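Local coordinates for protein antisigma-factor antagonist, STAS (Rhodobacter sphaeroides, PDB 3OIZ) that probably helps carry sulfate or a related anion across the membrane as a SulP-type transporter, of which this chain is the STAS domain, at residues I49-A54 / Q63-A68. Residues are numbered along the deposited sequence; the frame is centred on the assembly and turned at random.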
loop_
_atom_site.group_PDB
_atom_site.type_symbol
_atom_site.label_atom_id
_atom_site.label_comp_id
_atom_site.label_asym_id
_atom_site.label_seq_id
_atom_site.Cartn_x
_atom_site.Cartn_y
_atom_site.Cartn_z
ATOM N N ILE A 49 1.160 -3.323 -4.661
ATOM C CA ILE A 49 0.855 -3.157 -3.221
ATOM C C ILE A 49 0.014 -4.342 -2.789
ATOM O O ILE A 49 -1.151 -4.485 -3.201
ATOM C CB ILE A 49 0.164 -1.819 -2.919
ATOM C CG1 ILE A 49 1.001 -0.633 -3.464
ATOM C CG2 ILE A 49 -0.100 -1.658 -1.399
ATOM C CD1 ILE A 49 0.293 0.693 -3.235
ATOM N N ASP A 50 0.615 -5.192 -1.955
ATOM C CA ASP A 50 0.016 -6.448 -1.554
ATOM C C ASP A 50 -0.620 -6.217 -0.197
ATOM O O ASP A 50 0.089 -6.061 0.809
ATOM C CB ASP A 50 1.085 -7.558 -1.502
ATOM C CG ASP A 50 0.505 -8.929 -1.151
ATOM O OD1 ASP A 50 -0.489 -9.029 -0.413
ATOM O OD2 ASP A 50 1.090 -9.930 -1.603
ATOM N N VAL A 51 -1.949 -6.199 -0.159
ATOM C CA VAL A 51 -2.670 -6.031 1.115
ATOM C C VAL A 51 -3.376 -7.347 1.575
ATOM O O VAL A 51 -4.245 -7.323 2.458
ATOM C CB VAL A 51 -3.688 -4.846 1.032
ATOM C CG1 VAL A 51 -2.929 -3.530 0.840
ATOM C CG2 VAL A 51 -4.742 -5.078 -0.096
ATOM N N SER A 52 -2.959 -8.479 1.028
ATOM C CA SER A 52 -3.610 -9.780 1.322
ATOM C C SER A 52 -3.554 -10.132 2.790
ATOM O O SER A 52 -4.422 -10.861 3.283
ATOM C CB SER A 52 -2.968 -10.912 0.508
ATOM O OG SER A 52 -1.591 -11.075 0.854
ATOM N N ARG A 53 -2.525 -9.621 3.479
ATOM C CA ARG A 53 -2.316 -9.920 4.894
ATOM C C ARG A 53 -2.728 -8.757 5.803
ATOM O O ARG A 53 -2.353 -8.701 6.989
ATOM C CB ARG A 53 -0.880 -10.379 5.139
ATOM C CG ARG A 53 -0.662 -11.632 4.316
ATOM C CD ARG A 53 0.586 -12.337 4.633
ATOM N NE ARG A 53 0.796 -13.471 3.727
ATOM C CZ ARG A 53 1.625 -14.482 4.003
ATOM N NH1 ARG A 53 2.297 -14.494 5.166
ATOM N NH2 ARG A 53 1.780 -15.481 3.139
ATOM N N ALA A 54 -3.519 -7.835 5.252
ATOM C CA ALA A 54 -3.951 -6.678 6.037
ATOM C C ALA A 54 -5.473 -6.652 6.153
ATOM O O ALA A 54 -6.172 -7.339 5.398
ATOM C CB ALA A 54 -3.455 -5.390 5.330
ATOM N N GLN A 63 -9.378 5.075 1.118
ATOM C CA GLN A 63 -8.990 6.276 0.328
ATOM C C GLN A 63 -7.485 6.502 0.407
ATOM O O GLN A 63 -6.892 6.987 -0.577
ATOM C CB GLN A 63 -9.753 7.476 0.877
ATOM C CG GLN A 63 -11.222 7.425 0.452
ATOM C CD GLN A 63 -12.010 8.551 1.091
ATOM O OE1 GLN A 63 -11.739 8.958 2.231
ATOM N NE2 GLN A 63 -12.970 9.091 0.360
ATOM N N ALA A 64 -6.863 6.146 1.545
ATOM C CA ALA A 64 -5.409 6.272 1.685
ATOM C C ALA A 64 -4.701 5.297 0.755
ATOM O O ALA A 64 -3.706 5.663 0.075
ATOM C CB ALA A 64 -4.973 6.065 3.169
ATOM N N LEU A 65 -5.189 4.060 0.699
ATOM C CA LEU A 65 -4.610 3.101 -0.261
ATOM C C LEU A 65 -4.762 3.641 -1.694
ATOM O O LEU A 65 -3.810 3.593 -2.517
ATOM C CB LEU A 65 -5.305 1.738 -0.087
ATOM C CG LEU A 65 -4.913 0.626 -1.074
ATOM C CD1 LEU A 65 -3.412 0.309 -1.036
ATOM C CD2 LEU A 65 -5.779 -0.633 -0.717
ATOM N N ASP A 66 -5.955 4.155 -1.992
ATOM C CA ASP A 66 -6.234 4.680 -3.347
ATOM C C ASP A 66 -5.261 5.829 -3.649
ATOM O O ASP A 66 -4.775 5.971 -4.791
ATOM C CB ASP A 66 -7.657 5.196 -3.443
ATOM C CG ASP A 66 -8.708 4.081 -3.448
ATOM O OD1 ASP A 66 -8.352 2.880 -3.598
ATOM O OD2 ASP A 66 -9.916 4.441 -3.283
HETATM N N MSE A 67 -5.014 6.675 -2.649
HETATM C CA MSE A 67 -4.092 7.793 -2.822
HETATM C C MSE A 67 -2.655 7.314 -3.061
HETATM O O MSE A 67 -1.937 7.906 -3.890
HETATM C CB MSE A 67 -4.173 8.766 -1.627
HETATM C CG MSE A 67 -3.302 10.017 -1.777
HETATM SE SE MSE A 67 -3.834 11.107 -3.295
HETATM C CE MSE A 67 -5.312 11.990 -2.422
ATOM N N ALA A 68 -2.232 6.257 -2.344
ATOM C CA ALA A 68 -0.882 5.735 -2.529
ATOM C C ALA A 68 -0.784 5.221 -3.978
ATOM O O ALA A 68 0.210 5.485 -4.692
ATOM C CB ALA A 68 -0.604 4.613 -1.560
#
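Leu-65 meets Ile-49 and Val-51 with its branched end, a compact example of how a helix is seated on a sheet by apolar side chains alone. CD1 of Leu-65 is the shared atom, 3.9 Å from CG2 of Ile-49 and 4.3 Å from CG1 of Val-51, so it bridges two residues that alternate along one face of the strand; CD2 of Leu-65 comes about as close to CG1 of Val-51. Ile-49 and Leu-65 interleave from opposing directions, each running beside the other. With CG of Leu-65 anti to its own backbone N (chi1 176°), the side chain extends from the helix to these methyls. The longer arm of Ile-49 passes beside CD1 of Leu-65, and its end, CD1 of Ile-49, stops 4.4 Å from CB of Ala-68, one helical turn beyond Leu-65. The small alanine thus receives the long arm of the isoleucine.

Segments 49-51 and 63-68 run nearly antiparallel, at 161°, with their axes 11.2 Å apart at closest approach. From Val-51 to Ala-54 the chain makes a type I turn, closed by Ala-54 N to Val-51 O (2.9 Å). Asp-50, directed to the other side of the strand, steadies this corner: its OD1 accepts from Ser-52 N at 2.9 Å, an Asx turn, and from Ser-52 OG at 2.6 Å.

Strand 46-51 is an inner strand of the STAS domain sheet, hydrogen-bonded between strands 17-23 and 78-82. Helix 59-74 links it to its parallel neighbour 78-82 in a beta-alpha-beta crossover, and the contact seats that helix on the first strand. Phe-34 of helix 31-36, Ile-81 of strand 78-82 and Met-84 of helix 84-88 also border Leu-65 in the buried layer between sheet and helices.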